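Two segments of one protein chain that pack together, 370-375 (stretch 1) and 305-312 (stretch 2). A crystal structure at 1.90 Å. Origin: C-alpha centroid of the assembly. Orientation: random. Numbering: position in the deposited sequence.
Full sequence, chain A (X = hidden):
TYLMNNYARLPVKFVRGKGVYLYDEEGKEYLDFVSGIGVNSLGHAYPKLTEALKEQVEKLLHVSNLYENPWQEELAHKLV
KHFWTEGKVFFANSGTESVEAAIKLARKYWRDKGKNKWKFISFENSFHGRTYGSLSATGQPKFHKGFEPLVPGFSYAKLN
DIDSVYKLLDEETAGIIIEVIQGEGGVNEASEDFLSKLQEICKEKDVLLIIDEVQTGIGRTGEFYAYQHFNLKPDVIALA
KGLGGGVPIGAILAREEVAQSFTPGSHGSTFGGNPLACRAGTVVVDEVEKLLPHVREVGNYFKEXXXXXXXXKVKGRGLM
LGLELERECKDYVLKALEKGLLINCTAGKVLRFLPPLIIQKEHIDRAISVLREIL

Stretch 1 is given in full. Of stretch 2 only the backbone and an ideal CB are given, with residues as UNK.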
ATOM      1  N   VAL A 370     -20.406   9.517 -28.682  1.00 37.70           N
ATOM      2  CA  VAL A 370     -19.025   9.935 -28.894  1.00 36.78           C
ATOM      3  C   VAL A 370     -18.233   8.829 -29.584  1.00 38.02           C
ATOM      4  O   VAL A 370     -17.444   9.086 -30.494  1.00 38.31           O
ATOM      5  CB  VAL A 370     -18.339  10.283 -27.561  1.00 35.33           C
ATOM      6  CG1 VAL A 370     -16.846  10.480 -27.777  1.00 35.10           C
ATOM      7  CG2 VAL A 370     -18.962  11.544 -26.976  1.00 34.04           C
ATOM      8  N   LEU A 371     -18.443   7.596 -29.139  1.00 38.12           N
ATOM      9  CA  LEU A 371     -17.757   6.450 -29.720  1.00 37.96           C
ATOM     10  C   LEU A 371     -18.133   6.281 -31.189  1.00 38.57           C
ATOM     11  O   LEU A 371     -17.277   6.023 -32.037  1.00 37.49           O
ATOM     12  CB  LEU A 371     -18.110   5.181 -28.941  1.00 36.79           C
ATOM     13  CG  LEU A 371     -17.544   5.113 -27.522  1.00 36.92           C
ATOM     14  CD1 LEU A 371     -18.065   3.868 -26.816  1.00 36.84           C
ATOM     15  CD2 LEU A 371     -16.029   5.096 -27.585  1.00 36.13           C
ATOM     16  N   ARG A 372     -19.421   6.427 -31.484  1.00 40.68           N
ATOM     17  CA  ARG A 372     -19.902   6.294 -32.852  1.00 41.07           C
ATOM     18  C   ARG A 372     -19.212   7.323 -33.744  1.00 42.09           C
ATOM     19  O   ARG A 372     -18.854   7.032 -34.886  1.00 40.37           O
ATOM     20  CB  ARG A 372     -21.423   6.495 -32.900  1.00 43.34           C
ATOM     21  CG  ARG A 372     -22.049   6.281 -34.280  1.00 45.63           C
ATOM     22  CD  ARG A 372     -23.570   6.331 -34.209  1.00 47.34           C
ATOM     23  NE  ARG A 372     -24.221   5.910 -35.455  1.00 49.76           N
ATOM     24  CZ  ARG A 372     -24.353   6.666 -36.543  1.00 50.27           C
ATOM     25  NH1 ARG A 372     -23.879   7.905 -36.566  1.00 49.92           N
ATOM     26  NH2 ARG A 372     -24.975   6.184 -37.613  1.00 50.00           N
ATOM     27  N   GLU A 373     -19.011   8.525 -33.214  1.00 42.77           N
ATOM     28  CA  GLU A 373     -18.376   9.590 -33.981  1.00 44.74           C
ATOM     29  C   GLU A 373     -16.861   9.483 -34.148  1.00 45.46           C
ATOM     30  O   GLU A 373     -16.306  10.063 -35.081  1.00 48.15           O
ATOM     31  CB  GLU A 373     -18.717  10.954 -33.369  1.00 44.79           C
ATOM     32  CG  GLU A 373     -20.178  11.350 -33.506  1.00 44.34           C
ATOM     33  CD  GLU A 373     -20.650  11.372 -34.957  1.00 46.99           C
ATOM     34  OE1 GLU A 373     -20.077  12.138 -35.763  1.00 46.21           O
ATOM     35  OE2 GLU A 373     -21.593  10.620 -35.291  1.00 46.00           O
ATOM     36  N   ILE A 374     -16.187   8.745 -33.271  1.00 45.34           N
ATOM     37  CA  ILE A 374     -14.732   8.635 -33.374  1.00 45.43           C
ATOM     38  C   ILE A 374     -14.198   7.307 -33.899  1.00 46.49           C
ATOM     39  O   ILE A 374     -13.154   7.269 -34.547  1.00 48.30           O
ATOM     40  CB  ILE A 374     -14.044   8.917 -32.012  1.00 44.46           C
ATOM     41  CG1 ILE A 374     -14.363   7.803 -31.017  1.00 42.82           C
ATOM     42  CG2 ILE A 374     -14.496  10.268 -31.471  1.00 44.39           C
ATOM     43  CD1 ILE A 374     -13.656   7.959 -29.679  1.00 42.52           C
ATOM     44  N   LEU A 375     -14.907   6.221 -33.626  1.00 46.70           N
ATOM     45  CA  LEU A 375     -14.461   4.907 -34.063  1.00 47.54           C
ATOM     46  C   LEU A 375     -14.451   4.704 -35.573  1.00 48.87           C
ATOM     47  O   LEU A 375     -13.448   4.143 -36.067  1.00 49.83           O
ATOM     48  CB  LEU A 375     -15.306   3.822 -33.396  1.00 45.82           C
ATOM     49  CG  LEU A 375     -15.113   3.751 -31.881  1.00 44.70           C
ATOM     50  CD1 LEU A 375     -16.000   2.667 -31.306  1.00 42.35           C
ATOM     51  CD2 LEU A 375     -13.649   3.477 -31.562  1.00 43.35           C
ATOM     52  OXT LEU A 375     -15.435   5.085 -36.241  1.00 49.22           O
ATOM     53  N   UNK A 305     -25.202  -1.860 -26.869  1.00 39.60           N
ATOM     54  CA  UNK A 305     -24.957  -0.674 -27.682  1.00 39.19           C
ATOM     55  C   UNK A 305     -23.558  -0.734 -28.289  1.00 39.32           C
ATOM     56  O   UNK A 305     -23.346  -0.315 -29.426  1.00 38.46           O
ATOM     57  CB  UNK A 305     -25.125   0.597 -26.847  1.00 39.19           C
ATOM     58  N   UNK A 306     -22.602  -1.252 -27.523  1.00 39.23           N
ATOM     59  CA  UNK A 306     -21.234  -1.378 -28.006  1.00 39.17           C
ATOM     60  C   UNK A 306     -21.207  -2.334 -29.189  1.00 39.96           C
ATOM     61  O   UNK A 306     -20.512  -2.093 -30.176  1.00 40.19           O
ATOM     62  CB  UNK A 306     -20.301  -1.862 -26.894  1.00 39.17           C
ATOM     63  N   UNK A 307     -21.964  -3.423 -29.087  1.00 41.03           N
ATOM     64  CA  UNK A 307     -22.035  -4.398 -30.173  1.00 43.26           C
ATOM     65  C   UNK A 307     -22.652  -3.739 -31.403  1.00 44.22           C
ATOM     66  O   UNK A 307     -22.244  -4.002 -32.534  1.00 44.53           O
ATOM     67  CB  UNK A 307     -22.844  -5.627 -29.754  1.00 43.26           C
ATOM     68  N   UNK A 308     -23.635  -2.876 -31.166  1.00 45.43           N
ATOM     69  CA  UNK A 308     -24.335  -2.175 -32.235  1.00 46.35           C
ATOM     70  C   UNK A 308     -23.444  -1.278 -33.086  1.00 47.15           C
ATOM     71  O   UNK A 308     -23.734  -1.046 -34.259  1.00 47.17           O
ATOM     72  CB  UNK A 308     -25.462  -1.333 -31.633  1.00 46.35           C
ATOM     73  N   UNK A 309     -22.367  -0.771 -32.499  1.00 46.51           N
ATOM     74  CA  UNK A 309     -21.454   0.092 -33.237  1.00 46.81           C
ATOM     75  C   UNK A 309     -20.819  -0.674 -34.396  1.00 46.93           C
ATOM     76  O   UNK A 309     -20.440  -0.085 -35.410  1.00 46.91           O
ATOM     77  CB  UNK A 309     -20.373   0.649 -32.308  1.00 46.81           C
ATOM     78  N   UNK A 310     -20.708  -1.989 -34.235  1.00 46.93           N
ATOM     79  CA  UNK A 310     -20.118  -2.819 -35.269  1.00 47.10           C
ATOM     80  C   UNK A 310     -18.671  -2.465 -35.542  1.00 48.16           C
ATOM     81  O   UNK A 310     -18.206  -2.562 -36.678  1.00 48.31           O
ATOM     82  CB  UNK A 310     -20.930  -2.701 -36.561  1.00 47.10           C
ATOM     83  N   UNK A 311     -17.950  -2.060 -34.502  1.00 48.55           N
ATOM     84  CA  UNK A 311     -16.551  -1.688 -34.658  1.00 47.93           C
ATOM     85  C   UNK A 311     -15.568  -2.638 -33.982  1.00 47.45           C
ATOM     86  O   UNK A 311     -14.392  -2.313 -33.826  1.00 47.64           O
ATOM     87  CB  UNK A 311     -16.341  -0.276 -34.106  1.00 47.93           C
ATOM     88  N   UNK A 312     -16.044  -3.814 -33.589  1.00 46.23           N
ATOM     89  CA  UNK A 312     -15.156  -4.768 -32.951  1.00 44.18           C
ATOM     90  C   UNK A 312     -15.836  -5.770 -32.039  1.00 42.97           C
ATOM     91  O   UNK A 312     -17.055  -5.755 -31.873  1.00 42.42           O
ATOM     92  CB  UNK A 312     -14.099  -4.007 -32.147  1.00 44.18           C
TER

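Position 305 lies on the helix, and its ideal CB has nothing of stretch 1 within 5.5 Å. Stretch 1 sets no demand here, so many side chains would do. The residue is Lys305. It reaches along its own helix toward position 308.

Position 306 is also helical. Its CA-to-CB bond points sideways, and the ideal CB is still out of reach of stretch 1. A short side chain would stop before the partner. A longer apolar one could reach CD1 of Leu371. Leucine, isoleucine or methionine would suit. The residue is Leu306, with chi1 m and chi2 t. Its end comes nearer than its CB, and CD2 of Leu306 packs 3.8 Å from CD1 of Leu371.

Positions 307 and 308 are out of reach of stretch 1. Polar or charged side chains fit there as well as any. They are Lys307 and Glu308. NZ of Lys305 makes a long salt bridge, 3.8 Å, to OE1 of Glu308.

Position 309 points toward stretch 1. Its CA is 6.4 Å from the CA of Arg372, and its ideal CB is 4.9 Å from CD1 of Leu375. What stretch 1 offers is mostly carbon: the side chains of Leu371 and Leu375, and the CB of Arg372. A branched or flexible apolar residue of middle size is expected, such as leucine, isoleucine or methionine. The residue is Leu309, again m and t. CD1 of Leu309 lies 3.9 Å from both CB of Leu371 and CD1 of Leu375. CD2 of Leu309 lies 3.9 Å from CB of Arg372. The two methyl groups thus cover neighbouring parts of stretch 1.

Position 310 leaves helical geometry with phi 62° and psi 34°. Positive phi favours glycine, though asparagine can also adopt it. The residue is Gly310, and it does not touch stretch 1.

Position 311 points toward stretch 1, with its ideal CB 4.1 Å from CD1 of Leu375. The same leucine ends the chain, so its carboxylate (O, OXT) puts a negative charge within reach of a long side chain. A long side chain with an apolar stem and a positive end suits both features, so lysine or arginine is likely. The residue is Lys311. CG of Lys311 packs 3.8 Å from CB of Leu375. NZ of Lys311 donates a hydrogen bond to OXT of Leu375 at 2.5 Å, a very short salt bridge. NZ of Lys311 also donates to the O of water 1 at 2.8 Å, and that water O donates to O of Arg372 at 2.7 Å.

Position 312 has phi 155° and psi -180°. Any CB would jam against the preceding carbonyl O, which calls for glycine. It is Gly312.

Stretch 2 305-312: KLKELGKG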
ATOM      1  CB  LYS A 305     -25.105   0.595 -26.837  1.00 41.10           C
ATOM      2  CG  LYS A 305     -26.502   0.807 -26.274  1.00 42.79           C
ATOM      3  CD  LYS A 305     -27.541   0.853 -27.389  1.00 45.72           C
ATOM      4  CE  LYS A 305     -28.945   0.986 -26.832  1.00 47.65           C
ATOM      5  NZ  LYS A 305     -29.969   1.106 -27.908  1.00 50.11           N
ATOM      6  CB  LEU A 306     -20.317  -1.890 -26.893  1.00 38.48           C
ATOM      7  CG  LEU A 306     -19.984  -0.889 -25.782  1.00 37.50           C
ATOM      8  CD1 LEU A 306     -19.139  -1.563 -24.715  1.00 37.54           C
ATOM      9  CD2 LEU A 306     -19.238   0.301 -26.376  1.00 38.74           C
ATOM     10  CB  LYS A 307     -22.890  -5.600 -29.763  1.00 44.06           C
ATOM     11  CG  LYS A 307     -22.242  -6.533 -28.756  1.00 45.33           C
ATOM     12  CD  LYS A 307     -23.220  -7.614 -28.306  1.00 47.08           C
ATOM     13  CE  LYS A 307     -22.565  -8.586 -27.335  1.00 47.67           C
ATOM     14  NZ  LYS A 307     -23.549  -9.519 -26.717  1.00 49.88           N
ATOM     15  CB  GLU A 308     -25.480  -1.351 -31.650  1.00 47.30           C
ATOM     16  CG  GLU A 308     -26.753  -2.143 -31.424  1.00 49.68           C
ATOM     17  CD  GLU A 308     -27.764  -1.386 -30.587  1.00 50.74           C
ATOM     18  OE1 GLU A 308     -27.891  -0.155 -30.769  1.00 52.45           O
ATOM     19  OE2 GLU A 308     -28.437  -2.025 -29.753  1.00 51.74           O
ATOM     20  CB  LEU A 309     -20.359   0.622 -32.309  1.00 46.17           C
ATOM     21  CG  LEU A 309     -20.811   1.525 -31.155  1.00 46.93           C
ATOM     22  CD1 LEU A 309     -19.625   1.817 -30.247  1.00 46.72           C
ATOM     23  CD2 LEU A 309     -21.401   2.819 -31.704  1.00 46.92           C
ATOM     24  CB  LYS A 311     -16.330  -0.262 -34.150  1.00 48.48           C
ATOM     25  CG  LYS A 311     -16.886   0.806 -35.080  1.00 50.05           C
ATOM     26  CD  LYS A 311     -16.188   0.757 -36.433  1.00 51.64           C
ATOM     27  CE  LYS A 311     -16.847   1.686 -37.445  1.00 53.32           C
ATOM     28  NZ  LYS A 311     -16.790   3.110 -37.020  1.00 55.17           N
TER
HETATM   29  O   HOH W   1     -18.781   4.458 -35.675  1.00 45.58           O
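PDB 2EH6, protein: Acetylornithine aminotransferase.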